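Local coordinates for MlnE (Bacillus amyloliquefaciens subsp. plantarum, PDB 5D2E), which supplies the N-terminal B-type ketoreductase of the macrolactin polyketide assembly line, which binds NADP and probably reduces beta-keto groups of the growing chain, at residues H36-V41 / A496-D501; E379-K384 / Y421-G426; N448-D453 / E473-Q478. All blocks are in the same frame, centred on the assembly; numbering follows the deposited sequence.

Contact 1: residues H36-V41 / A496-D501; sequences HLYEMV and AVISGD
His36, Leu37 and Tyr38 pair with Ile498, Val497 and Ala496 in an antiparallel beta ladder that joins the first strand of the chain, 35-46, to its last, 494-499. It ties the two Rossmann-like halves of the ketoreductase together: strand 249-257 borders 35-46 on its other edge, and strand 443-453 of the cofactor-binding half borders 494-499.

His36 with Ile498 and Tyr38 with Ala496 are the hydrogen-bonded pairs, and Leu37 with Val497 is the non-hydrogen-bonded pair between them. Tyr38 N donates to Ala496 O at 2.8 Å, and Ile498 N returns a nearly straight bond to His36 O at 3.1 Å.

The tight part is the face that carries Tyr38 and Ile498, whose side chains cross at about a right angle. Ile498 CD1 lies over one face of the Tyr38 ring, 3.9 Å from its centroid and offset toward the rim, a CH-pi contact. Tyr38 CG sits beside its own backbone N (chi1 -62°); on the ring, Tyr38 CE1 is 3.7 Å from Ile498 CB. Ile505 of helix 502-509 closes over His36, Tyr38 and Ile498 from this side. On the other face the contact is slimmer: Leu37 and Val497 point the same way side by side, Leu37 CD2 touching Val497 CG2 at 3.7 Å, with Ala483 of helix 477-488 against both.

Beyond Tyr38 the ladder comes apart. The short strand axes run at 141°, and Glu39, Met40 and Val41, all partly exposed, make no contact with 496-501. At the opposite end Asp501, partly exposed and poorly ordered, caps helix 502-509 through OD2 to Arg504 N. Just before it, Gly500 O accepts a hydrogen bond from His36 NE2 at 2.8 Å, the oxygen lying only 4° out of the imidazole plane.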
loop_
_atom_site.group_PDB
_atom_site.type_symbol
_atom_site.label_atom_id
_atom_site.label_comp_id
_atom_site.label_asym_id
_atom_site.label_seq_id
_atom_site.Cartn_x
_atom_site.Cartn_y
_atom_site.Cartn_z
ATOM N N HIS A 36 4.212 -7.632 -18.722
ATOM C CA HIS A 36 3.762 -6.297 -19.108
ATOM C C HIS A 36 3.889 -5.322 -17.880
ATOM O O HIS A 36 3.650 -5.729 -16.726
ATOM C CB HIS A 36 2.304 -6.406 -19.580
ATOM C CG HIS A 36 1.991 -7.659 -20.348
ATOM N ND1 HIS A 36 2.197 -7.768 -21.713
ATOM C CD2 HIS A 36 1.481 -8.854 -19.945
ATOM C CE1 HIS A 36 1.858 -8.987 -22.106
ATOM N NE2 HIS A 36 1.406 -9.663 -21.061
ATOM N N LEU A 37 4.308 -4.079 -18.141
ATOM C CA LEU A 37 4.348 -3.042 -17.124
ATOM C C LEU A 37 3.125 -2.131 -17.247
ATOM O O LEU A 37 2.652 -1.844 -18.352
ATOM C CB LEU A 37 5.586 -2.230 -17.250
ATOM C CG LEU A 37 6.955 -2.873 -17.304
ATOM C CD1 LEU A 37 7.956 -1.746 -17.099
ATOM C CD2 LEU A 37 7.173 -3.904 -16.247
ATOM N N TYR A 38 2.587 -1.746 -16.089
ATOM C CA TYR A 38 1.401 -0.950 -15.962
ATOM C C TYR A 38 1.660 0.258 -15.005
ATOM O O TYR A 38 2.473 0.202 -14.106
ATOM C CB TYR A 38 0.247 -1.801 -15.389
ATOM C CG TYR A 38 -0.115 -2.937 -16.286
ATOM C CD1 TYR A 38 0.666 -4.085 -16.314
ATOM C CD2 TYR A 38 -1.178 -2.867 -17.107
ATOM C CE1 TYR A 38 0.366 -5.123 -17.152
ATOM C CE2 TYR A 38 -1.504 -3.899 -17.962
ATOM C CZ TYR A 38 -0.731 -5.027 -17.977
ATOM O OH TYR A 38 -1.038 -6.056 -18.830
ATOM N N GLU A 39 0.945 1.347 -15.260
ATOM C CA GLU A 39 0.992 2.534 -14.436
ATOM C C GLU A 39 -0.420 3.040 -14.219
ATOM O O GLU A 39 -1.348 2.788 -15.020
ATOM C CB GLU A 39 1.901 3.635 -15.045
ATOM C CG GLU A 39 1.384 4.173 -16.354
ATOM C CD GLU A 39 2.417 4.937 -17.182
ATOM O OE1 GLU A 39 3.411 5.413 -16.624
ATOM O OE2 GLU A 39 2.245 4.977 -18.442
ATOM N N MET A 40 -0.576 3.819 -13.136
ATOM C CA MET A 40 -1.860 4.418 -12.847
ATOM C C MET A 40 -2.151 5.535 -13.825
ATOM O O MET A 40 -1.298 6.380 -14.091
ATOM C CB MET A 40 -1.874 4.949 -11.428
ATOM C CG MET A 40 -1.843 3.844 -10.397
ATOM S SD MET A 40 -3.359 2.912 -10.490
ATOM C CE MET A 40 -3.012 1.781 -9.109
ATOM N N VAL A 41 -3.343 5.533 -14.386
ATOM C CA VAL A 41 -3.771 6.603 -15.257
ATOM C C VAL A 41 -5.034 7.171 -14.632
ATOM O O VAL A 41 -5.974 6.436 -14.333
ATOM C CB VAL A 41 -4.111 6.072 -16.685
ATOM C CG1 VAL A 41 -4.616 7.194 -17.588
ATOM C CG2 VAL A 41 -2.917 5.372 -17.325
ATOM N N ALA A 496 3.411 -1.423 -11.870
ATOM C CA ALA A 496 2.944 -2.774 -11.621
ATOM C C ALA A 496 3.419 -3.714 -12.747
ATOM O O ALA A 496 3.354 -3.394 -13.908
ATOM C CB ALA A 496 1.481 -2.842 -11.542
ATOM N N VAL A 497 3.835 -4.903 -12.339
ATOM C CA VAL A 497 4.304 -5.928 -13.261
ATOM C C VAL A 497 3.285 -7.040 -13.189
ATOM O O VAL A 497 3.001 -7.528 -12.108
ATOM C CB VAL A 497 5.698 -6.450 -12.911
ATOM C CG1 VAL A 497 6.085 -7.557 -13.916
ATOM C CG2 VAL A 497 6.792 -5.365 -12.887
ATOM N N ILE A 498 2.668 -7.358 -14.325
ATOM C CA ILE A 498 1.686 -8.407 -14.442
ATOM C C ILE A 498 2.125 -9.410 -15.560
ATOM O O ILE A 498 2.443 -9.025 -16.692
ATOM C CB ILE A 498 0.284 -7.870 -14.733
ATOM C CG1 ILE A 498 -0.052 -6.690 -13.778
ATOM C CG2 ILE A 498 -0.728 -8.985 -14.524
ATOM C CD1 ILE A 498 -1.410 -6.135 -14.049
ATOM N N SER A 499 2.128 -10.684 -15.186
ATOM C CA SER A 499 2.646 -11.796 -16.025
ATOM C C SER A 499 1.457 -12.673 -16.496
ATOM O O SER A 499 0.711 -13.228 -15.675
ATOM C CB SER A 499 3.675 -12.586 -15.215
ATOM O OG SER A 499 4.107 -13.726 -15.929
ATOM N N GLY A 500 1.285 -12.744 -17.805
ATOM C CA GLY A 500 0.216 -13.509 -18.429
ATOM C C GLY A 500 -0.187 -13.002 -19.800
ATOM O O GLY A 500 0.560 -12.263 -20.466
ATOM N N ASP A 501 -1.420 -13.312 -20.187
ATOM C CA ASP A 501 -1.936 -12.893 -21.489
ATOM C C ASP A 501 -2.505 -11.497 -21.422
ATOM O O ASP A 501 -3.356 -11.223 -20.555
ATOM C CB ASP A 501 -3.057 -13.823 -21.960
ATOM C CG ASP A 501 -3.723 -13.313 -23.235
ATOM O OD1 ASP A 501 -3.075 -13.382 -24.305
ATOM O OD2 ASP A 501 -4.862 -12.801 -23.162
#

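Contact 2: residues E379-K384 / Y421-G426; sequences EVIAPK and YAFANG. With NAP (NADP nicotinamide-adenine-dinucleotide phosphate), chain B.
The ribose-binding part of the cofactor site of this short-chain dehydrogenase/reductase (SDR) fold lies here: Lys384, from segment 379-384, and Tyr421, from helix 419-437, reach the nicotinamide ribose of NADP. Tyr421 and Asn425 stand one helical turn apart, the Tyr-x-x-x-Asn spacing familiar from polyketide ketoreductases.

Lys384 runs out from the backbone almost fully extended and bends only at its last torsion (chi4 -68°), which sets NZ among three oxygens. Lys384 NZ donates to ribose O3D at 2.7 Å, to Asn425 OD1 at 3.0 Å and, weakly, to O2D. Tyr421 has CG anti to its backbone N (chi1 -176°), and at the far end of the ring its OH comes very close to the same O2D. Asn425 is gripped from its other end as well. Its ND2 lies over the centre of the Tyr421 ring, 3.3 Å above the plane, and donates to Tyr421 O at 2.9 Å, which fixes the amide that holds Lys384 to the helix. Asn425 N reaches the same oxygen from the opposite face of its plane.

Behind the polar cluster the packing is apolar. Ala424 CB meets Lys384 CB at 3.8 Å and Ile381 CG2 at 4.0 Å, while Val380 CG1 rests against the Tyr421 backbone.

Helix 374-381 thus lies against helix 419-437, with helix 141-164 covering Ile381 and Phe423 and helix 186-201 flanking Ala422 and Phe423.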
loop_
_atom_site.group_PDB
_atom_site.type_symbol
_atom_site.label_atom_id
_atom_site.label_comp_id
_atom_site.label_asym_id
_atom_site.label_seq_id
_atom_site.Cartn_x
_atom_site.Cartn_y
_atom_site.Cartn_z
ATOM N N GLU A 379 2.605 -7.258 12.933
ATOM C CA GLU A 379 3.734 -7.982 12.363
ATOM C C GLU A 379 3.870 -7.855 10.891
ATOM O O GLU A 379 4.968 -7.656 10.396
ATOM C CB GLU A 379 3.651 -9.489 12.692
ATOM C CG GLU A 379 3.925 -9.737 14.153
ATOM C CD GLU A 379 3.839 -11.242 14.409
ATOM O OE1 GLU A 379 4.672 -11.975 13.828
ATOM O OE2 GLU A 379 2.887 -11.655 15.045
ATOM N N VAL A 380 2.789 -8.020 10.161
ATOM C CA VAL A 380 2.854 -7.946 8.697
ATOM C C VAL A 380 3.215 -6.549 8.215
ATOM O O VAL A 380 3.950 -6.410 7.235
ATOM C CB VAL A 380 1.543 -8.420 8.092
ATOM C CG1 VAL A 380 1.402 -8.037 6.640
ATOM C CG2 VAL A 380 1.382 -9.909 8.305
ATOM N N ILE A 381 2.670 -5.507 8.856
ATOM C CA ILE A 381 2.897 -4.166 8.343
ATOM C C ILE A 381 4.260 -3.580 8.756
ATOM O O ILE A 381 4.727 -2.629 8.096
ATOM C CB ILE A 381 1.786 -3.144 8.709
ATOM C CG1 ILE A 381 1.825 -2.738 10.173
ATOM C CG2 ILE A 381 0.431 -3.681 8.261
ATOM C CD1 ILE A 381 0.839 -1.602 10.493
ATOM N N ALA A 382 4.863 -4.097 9.834
ATOM C CA ALA A 382 6.056 -3.467 10.399
ATOM C C ALA A 382 7.138 -3.163 9.367
ATOM O O ALA A 382 7.621 -2.051 9.346
ATOM C CB ALA A 382 6.656 -4.358 11.514
ATOM N N PRO A 383 7.541 -4.144 8.527
ATOM C CA PRO A 383 8.679 -3.800 7.674
ATOM C C PRO A 383 8.408 -2.848 6.515
ATOM O O PRO A 383 9.327 -2.158 6.030
ATOM C CB PRO A 383 9.124 -5.146 7.115
ATOM C CG PRO A 383 7.919 -6.045 7.237
ATOM C CD PRO A 383 7.183 -5.567 8.433
ATOM N N LYS A 384 7.173 -2.873 6.032
ATOM C CA LYS A 384 6.760 -2.151 4.833
ATOM C C LYS A 384 6.149 -0.768 5.170
ATOM O O LYS A 384 6.153 0.128 4.362
ATOM C CB LYS A 384 5.774 -3.014 4.047
ATOM C CG LYS A 384 6.446 -4.143 3.279
ATOM C CD LYS A 384 5.499 -5.101 2.712
ATOM C CE LYS A 384 6.203 -6.247 1.975
ATOM N NZ LYS A 384 6.878 -5.790 0.754
ATOM N N TYR A 421 -1.441 -7.174 4.402
ATOM C CA TYR A 421 -0.318 -7.240 3.431
ATOM C C TYR A 421 -0.557 -6.274 2.273
ATOM O O TYR A 421 0.359 -5.544 1.856
ATOM C CB TYR A 421 -0.154 -8.682 2.924
ATOM C CG TYR A 421 1.001 -8.943 1.993
ATOM C CD1 TYR A 421 2.319 -9.003 2.460
ATOM C CD2 TYR A 421 0.770 -9.220 0.654
ATOM C CE1 TYR A 421 3.385 -9.253 1.600
ATOM C CE2 TYR A 421 1.832 -9.496 -0.210
ATOM C CZ TYR A 421 3.112 -9.509 0.271
ATOM O OH TYR A 421 4.107 -9.786 -0.613
ATOM N N ALA A 422 -1.775 -6.271 1.733
ATOM C CA ALA A 422 -2.164 -5.394 0.650
ATOM C C ALA A 422 -2.006 -3.937 1.105
ATOM O O ALA A 422 -1.404 -3.135 0.390
ATOM C CB ALA A 422 -3.577 -5.689 0.221
ATOM N N PHE A 423 -2.473 -3.630 2.327
ATOM C CA PHE A 423 -2.325 -2.297 2.907
ATOM C C PHE A 423 -0.844 -1.894 3.019
ATOM O O PHE A 423 -0.462 -0.778 2.638
ATOM C CB PHE A 423 -2.989 -2.252 4.286
ATOM C CG PHE A 423 -2.689 -1.006 5.059
ATOM C CD1 PHE A 423 -3.455 0.130 4.843
ATOM C CD2 PHE A 423 -1.632 -0.931 5.896
ATOM C CE1 PHE A 423 -3.224 1.292 5.522
ATOM C CE2 PHE A 423 -1.321 0.271 6.537
ATOM C CZ PHE A 423 -2.148 1.372 6.362
ATOM N N ALA A 424 -0.032 -2.776 3.613
ATOM C CA ALA A 424 1.361 -2.481 3.843
ATOM C C ALA A 424 2.098 -2.135 2.499
ATOM O O ALA A 424 2.860 -1.165 2.409
ATOM C CB ALA A 424 2.030 -3.599 4.568
ATOM N N ASN A 425 1.813 -2.890 1.455
ATOM C CA ASN A 425 2.432 -2.658 0.203
ATOM C C ASN A 425 1.897 -1.344 -0.383
ATOM O O ASN A 425 2.659 -0.544 -0.919
ATOM C CB ASN A 425 2.218 -3.833 -0.721
ATOM C CG ASN A 425 3.185 -4.993 -0.369
ATOM O OD1 ASN A 425 4.383 -4.872 -0.562
ATOM N ND2 ASN A 425 2.659 -6.054 0.235
ATOM N N GLY A 426 0.590 -1.100 -0.214
ATOM C CA GLY A 426 -0.034 0.106 -0.750
ATOM C C GLY A 426 0.540 1.343 -0.079
ATOM O O GLY A 426 0.643 2.413 -0.711
HETATM P PA NAP B . 11.261 -13.850 1.658
HETATM O O1A NAP B . 12.228 -14.884 1.021
HETATM O O2A NAP B . 10.524 -14.106 2.961
HETATM O O5B NAP B . 12.226 -12.592 1.932
HETATM C C5B NAP B . 11.752 -11.515 2.729
HETATM C C4B NAP B . 12.870 -11.278 3.713
HETATM O O4B NAP B . 12.473 -10.185 4.569
HETATM C C3B NAP B . 13.169 -12.469 4.665
HETATM O O3B NAP B . 14.460 -13.022 4.387
HETATM C C2B NAP B . 13.172 -11.842 6.068
HETATM O O2B NAP B . 14.255 -12.301 6.828
HETATM C C1B NAP B . 13.217 -10.327 5.760
HETATM N N9A NAP B . 12.569 -9.489 6.759
HETATM C C8A NAP B . 11.264 -9.571 7.227
HETATM N N7A NAP B . 11.033 -8.640 8.217
HETATM C C5A NAP B . 12.163 -7.912 8.326
HETATM C C6A NAP B . 12.606 -6.809 9.149
HETATM N N6A NAP B . 11.699 -6.266 10.026
HETATM N N1A NAP B . 13.941 -6.377 9.030
HETATM C C2A NAP B . 14.771 -6.955 8.143
HETATM N N3A NAP B . 14.418 -7.997 7.339
HETATM C C4A NAP B . 13.181 -8.501 7.391
HETATM O O3 NAP B . 10.159 -13.349 0.566
HETATM P PN NAP B . 10.415 -13.046 -1.008
HETATM O O1N NAP B . 9.581 -13.994 -1.852
HETATM O O2N NAP B . 11.894 -12.794 -1.139
HETATM O O5D NAP B . 9.751 -11.597 -1.281
HETATM C C5D NAP B . 10.589 -10.450 -0.957
HETATM C C4D NAP B . 9.827 -9.125 -1.098
HETATM O O4D NAP B . 9.166 -9.016 -2.350
HETATM C C3D NAP B . 8.733 -9.054 -0.025
HETATM O O3D NAP B . 8.732 -7.755 0.540
HETATM C C2D NAP B . 7.443 -9.376 -0.758
HETATM O O2D NAP B . 6.277 -8.786 -0.116
HETATM C C1D NAP B . 7.720 -8.894 -2.211
HETATM N N1N NAP B . 6.922 -9.697 -3.173
HETATM C C2N NAP B . 7.262 -11.004 -3.473
HETATM C C3N NAP B . 6.540 -11.817 -4.366
HETATM C C7N NAP B . 6.960 -13.277 -4.694
HETATM O O7N NAP B . 6.263 -13.979 -5.432
HETATM N N7N NAP B . 8.087 -13.836 -4.228
HETATM C C4N NAP B . 5.393 -11.260 -4.948
HETATM C C5N NAP B . 5.024 -9.951 -4.611
HETATM C C6N NAP B . 5.810 -9.173 -3.739
HETATM P P2B NAP B . 14.287 -12.325 8.472
HETATM O O1X NAP B . 13.126 -13.171 8.977
HETATM O O2X NAP B . 15.699 -12.887 8.831
HETATM O O3X NAP B . 14.119 -10.892 8.895
#

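Contact 3: residues N448-D453 / E473-Q478; sequences NWPLWD and ELLSAQ. With NAP (NADP nicotinamide-adenine-dinucleotide phosphate), chain B.
Leu475 has CG anti to its backbone N (chi1 179°), Trp452 has CG beside its own (chi1 -70°), and the two side chains run the same way, side by side. They meet at a short parallel beta bridge on the end of strand 443-453, where the Rossmann-type sheet borders the nicotinamide pocket. Two backbone bonds make the bridge: Leu475 N to Leu451 O at 3.0 Å, then Asp453 N to Leu475 O at 2.9 Å, the latter donor standing above the carbonyl plane.

Leu475 CD2 is the atom that fills the corner. It sits over the five-membered ring of Trp452, 3.9 Å from the centroid, and also touches Trp449 CE3 and Pro450 CD. Trp452 CZ2 in turn lies over the Trp449 ring, and Leu288 and Phe289 of helix 284-296 pack on Trp452.

The backbone side serves the cofactor. Trp452 N donates almost straight to the carboxamide O7N of NADP at 2.8 Å, and Pro450 O comes to 3.0 Å from C4N, the nicotinamide carbon from which NADPH gives up its hydride.

Toward the surface, Leu474 CB rests on Asp453 CB, and a water donates to Asp453 O while accepting from Ala477 N at 2.9 Å.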
loop_
_atom_site.group_PDB
_atom_site.type_symbol
_atom_site.label_atom_id
_atom_site.label_comp_id
_atom_site.label_asym_id
_atom_site.label_seq_id
_atom_site.Cartn_x
_atom_site.Cartn_y
_atom_site.Cartn_z
ATOM N N ASN A 448 4.979 -2.989 -8.019
ATOM C CA ASN A 448 3.975 -3.925 -7.570
ATOM C C ASN A 448 4.230 -5.289 -8.319
ATOM O O ASN A 448 3.719 -5.530 -9.452
ATOM C CB ASN A 448 2.623 -3.455 -7.904
ATOM C CG ASN A 448 2.267 -2.113 -7.242
ATOM O OD1 ASN A 448 2.272 -1.098 -7.910
ATOM N ND2 ASN A 448 1.891 -2.143 -5.974
ATOM N N TRP A 449 5.037 -6.103 -7.680
ATOM C CA TRP A 449 5.343 -7.441 -8.212
ATOM C C TRP A 449 4.182 -8.446 -8.091
ATOM O O TRP A 449 3.499 -8.480 -7.084
ATOM C CB TRP A 449 6.472 -8.035 -7.422
ATOM C CG TRP A 449 7.787 -7.389 -7.548
ATOM C CD1 TRP A 449 8.525 -6.853 -6.511
ATOM C CD2 TRP A 449 8.584 -7.221 -8.722
ATOM N NE1 TRP A 449 9.686 -6.381 -6.980
ATOM C CE2 TRP A 449 9.768 -6.595 -8.328
ATOM C CE3 TRP A 449 8.427 -7.566 -10.073
ATOM C CZ2 TRP A 449 10.829 -6.317 -9.234
ATOM C CZ3 TRP A 449 9.512 -7.334 -10.977
ATOM C CH2 TRP A 449 10.664 -6.646 -10.557
ATOM N N PRO A 450 3.963 -9.256 -9.128
ATOM C CA PRO A 450 3.112 -10.403 -9.017
ATOM C C PRO A 450 3.902 -11.571 -8.388
ATOM O O PRO A 450 5.055 -11.392 -7.944
ATOM C CB PRO A 450 2.762 -10.668 -10.463
ATOM C CG PRO A 450 4.086 -10.457 -11.119
ATOM C CD PRO A 450 4.776 -9.348 -10.339
ATOM N N LEU A 451 3.271 -12.754 -8.330
ATOM C CA LEU A 451 3.958 -13.985 -7.836
ATOM C C LEU A 451 5.057 -14.411 -8.787
ATOM O O LEU A 451 4.872 -14.428 -10.022
ATOM C CB LEU A 451 2.994 -15.162 -7.693
ATOM C CG LEU A 451 2.179 -15.087 -6.437
ATOM C CD1 LEU A 451 1.085 -16.165 -6.501
ATOM C CD2 LEU A 451 3.103 -15.231 -5.227
ATOM N N TRP A 452 6.208 -14.621 -8.208
ATOM C CA TRP A 452 7.374 -15.062 -8.944
ATOM C C TRP A 452 7.536 -16.602 -8.797
ATOM O O TRP A 452 7.128 -17.177 -7.806
ATOM C CB TRP A 452 8.629 -14.524 -8.374
ATOM C CG TRP A 452 8.892 -13.089 -8.515
ATOM C CD1 TRP A 452 8.145 -12.082 -8.003
ATOM C CD2 TRP A 452 10.028 -12.493 -9.133
ATOM N NE1 TRP A 452 8.732 -10.876 -8.298
ATOM C CE2 TRP A 452 9.911 -11.093 -8.958
ATOM C CE3 TRP A 452 11.157 -12.995 -9.800
ATOM C CZ2 TRP A 452 10.866 -10.199 -9.433
ATOM C CZ3 TRP A 452 12.114 -12.108 -10.263
ATOM C CH2 TRP A 452 11.966 -10.718 -10.084
ATOM N N ASP A 453 8.140 -17.186 -9.820
ATOM C CA ASP A 453 8.661 -18.574 -9.845
ATOM C C ASP A 453 10.176 -18.442 -9.553
ATOM O O ASP A 453 11.001 -18.505 -10.463
ATOM C CB ASP A 453 8.392 -19.109 -11.258
ATOM C CG ASP A 453 8.778 -20.548 -11.454
ATOM O OD1 ASP A 453 8.854 -21.293 -10.469
ATOM O OD2 ASP A 453 8.958 -20.917 -12.633
ATOM N N GLU A 473 0.280 -16.082 -15.217
ATOM C CA GLU A 473 1.378 -17.012 -15.145
ATOM C C GLU A 473 2.331 -16.498 -14.115
ATOM O O GLU A 473 2.382 -15.305 -13.875
ATOM C CB GLU A 473 2.107 -17.068 -16.485
ATOM C CG GLU A 473 1.311 -17.809 -17.548
ATOM C CD GLU A 473 1.979 -17.786 -18.915
ATOM O OE1 GLU A 473 3.196 -18.099 -19.016
ATOM O OE2 GLU A 473 1.273 -17.440 -19.887
ATOM N N LEU A 474 3.127 -17.379 -13.546
ATOM C CA LEU A 474 4.174 -16.985 -12.661
ATOM C C LEU A 474 5.212 -16.173 -13.436
ATOM O O LEU A 474 5.431 -16.372 -14.633
ATOM C CB LEU A 474 4.831 -18.204 -12.009
ATOM C CG LEU A 474 4.027 -19.028 -11.006
ATOM C CD1 LEU A 474 4.778 -20.317 -10.677
ATOM C CD2 LEU A 474 3.769 -18.266 -9.729
ATOM N N LEU A 475 5.826 -15.228 -12.743
ATOM C CA LEU A 475 6.883 -14.423 -13.320
ATOM C C LEU A 475 8.220 -15.174 -13.143
ATOM O O LEU A 475 8.629 -15.458 -12.041
ATOM C CB LEU A 475 6.936 -13.060 -12.595
ATOM C CG LEU A 475 7.988 -12.022 -13.011
ATOM C CD1 LEU A 475 7.754 -11.580 -14.429
ATOM C CD2 LEU A 475 7.950 -10.806 -12.071
ATOM N N SER A 476 8.920 -15.457 -14.232
ATOM C CA SER A 476 10.188 -16.162 -14.121
ATOM C C SER A 476 11.249 -15.202 -13.648
ATOM O O SER A 476 11.124 -13.986 -13.847
ATOM C CB SER A 476 10.586 -16.739 -15.506
ATOM O OG SER A 476 10.998 -15.750 -16.441
ATOM N N ALA A 477 12.314 -15.743 -13.061
ATOM C CA ALA A 477 13.450 -14.960 -12.596
ATOM C C ALA A 477 13.965 -13.963 -13.622
ATOM O O ALA A 477 14.178 -12.790 -13.314
ATOM C CB ALA A 477 14.596 -15.882 -12.179
ATOM N N GLN A 478 14.207 -14.419 -14.844
ATOM C CA GLN A 478 14.720 -13.540 -15.877
ATOM C C GLN A 478 13.743 -12.465 -16.322
ATOM O O GLN A 478 14.124 -11.369 -16.595
ATOM C CB GLN A 478 15.186 -14.355 -17.101
ATOM C CG GLN A 478 16.513 -15.081 -16.804
ATOM C CD GLN A 478 17.623 -14.091 -16.485
ATOM O OE1 GLN A 478 17.876 -13.163 -17.259
ATOM N NE2 GLN A 478 18.247 -14.247 -15.342
HETATM P PA NAP B . 11.261 -13.850 1.658
HETATM O O1A NAP B . 12.228 -14.884 1.021
HETATM O O2A NAP B . 10.524 -14.106 2.961
HETATM O O5B NAP B . 12.226 -12.592 1.932
HETATM C C5B NAP B . 11.752 -11.515 2.729
HETATM C C4B NAP B . 12.870 -11.278 3.713
HETATM O O4B NAP B . 12.473 -10.185 4.569
HETATM C C3B NAP B . 13.169 -12.469 4.665
HETATM O O3B NAP B . 14.460 -13.022 4.387
HETATM C C2B NAP B . 13.172 -11.842 6.068
HETATM O O2B NAP B . 14.255 -12.301 6.828
HETATM C C1B NAP B . 13.217 -10.327 5.760
HETATM N N9A NAP B . 12.569 -9.489 6.759
HETATM C C8A NAP B . 11.264 -9.571 7.227
HETATM N N7A NAP B . 11.033 -8.640 8.217
HETATM C C5A NAP B . 12.163 -7.912 8.326
HETATM C C6A NAP B . 12.606 -6.809 9.149
HETATM N N6A NAP B . 11.699 -6.266 10.026
HETATM N N1A NAP B . 13.941 -6.377 9.030
HETATM C C2A NAP B . 14.771 -6.955 8.143
HETATM N N3A NAP B . 14.418 -7.997 7.339
HETATM C C4A NAP B . 13.181 -8.501 7.391
HETATM O O3 NAP B . 10.159 -13.349 0.566
HETATM P PN NAP B . 10.415 -13.046 -1.008
HETATM O O1N NAP B . 9.581 -13.994 -1.852
HETATM O O2N NAP B . 11.894 -12.794 -1.139
HETATM O O5D NAP B . 9.751 -11.597 -1.281
HETATM C C5D NAP B . 10.589 -10.450 -0.957
HETATM C C4D NAP B . 9.827 -9.125 -1.098
HETATM O O4D NAP B . 9.166 -9.016 -2.350
HETATM C C3D NAP B . 8.733 -9.054 -0.025
HETATM O O3D NAP B . 8.732 -7.755 0.540
HETATM C C2D NAP B . 7.443 -9.376 -0.758
HETATM O O2D NAP B . 6.277 -8.786 -0.116
HETATM C C1D NAP B . 7.720 -8.894 -2.211
HETATM N N1N NAP B . 6.922 -9.697 -3.173
HETATM C C2N NAP B . 7.262 -11.004 -3.473
HETATM C C3N NAP B . 6.540 -11.817 -4.366
HETATM C C7N NAP B . 6.960 -13.277 -4.694
HETATM O O7N NAP B . 6.263 -13.979 -5.432
HETATM N N7N NAP B . 8.087 -13.836 -4.228
HETATM C C4N NAP B . 5.393 -11.260 -4.948
HETATM C C5N NAP B . 5.024 -9.951 -4.611
HETATM C C6N NAP B . 5.810 -9.173 -3.739
HETATM P P2B NAP B . 14.287 -12.325 8.472
HETATM O O1X NAP B . 13.126 -13.171 8.977
HETATM O O2X NAP B . 15.699 -12.887 8.831
HETATM O O3X NAP B . 14.119 -10.892 8.895
HETATM O O HOH W 1 2.355 -14.053 -11.449
HETATM O O HOH W 2 12.162 -18.585 -12.829
#

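In the fold
Contacts 1 and 2 are buried and contact 3 only partly so, with Leu451, Asp453 and Leu474 at the surface. Contacts 1 and 3 are neighbours: strand 494-499 lies beside strand 443-453, and two probable backbone bonds, Val497 N to Asn448 O and Ser499 O to Glu473 N, link them directly. Contact 2 stands apart, its centre about 21 Å from that of contact 1 and 19 Å from that of contact 3, yet it shares NADP with the latter. In contact 2 the side chains of Lys384 and Tyr421 take the ribose, while in contact 3 backbone groups meet the nicotinamide. Contact 1 binds no cofactor and closes a loop of the chain inside which both other contacts lie.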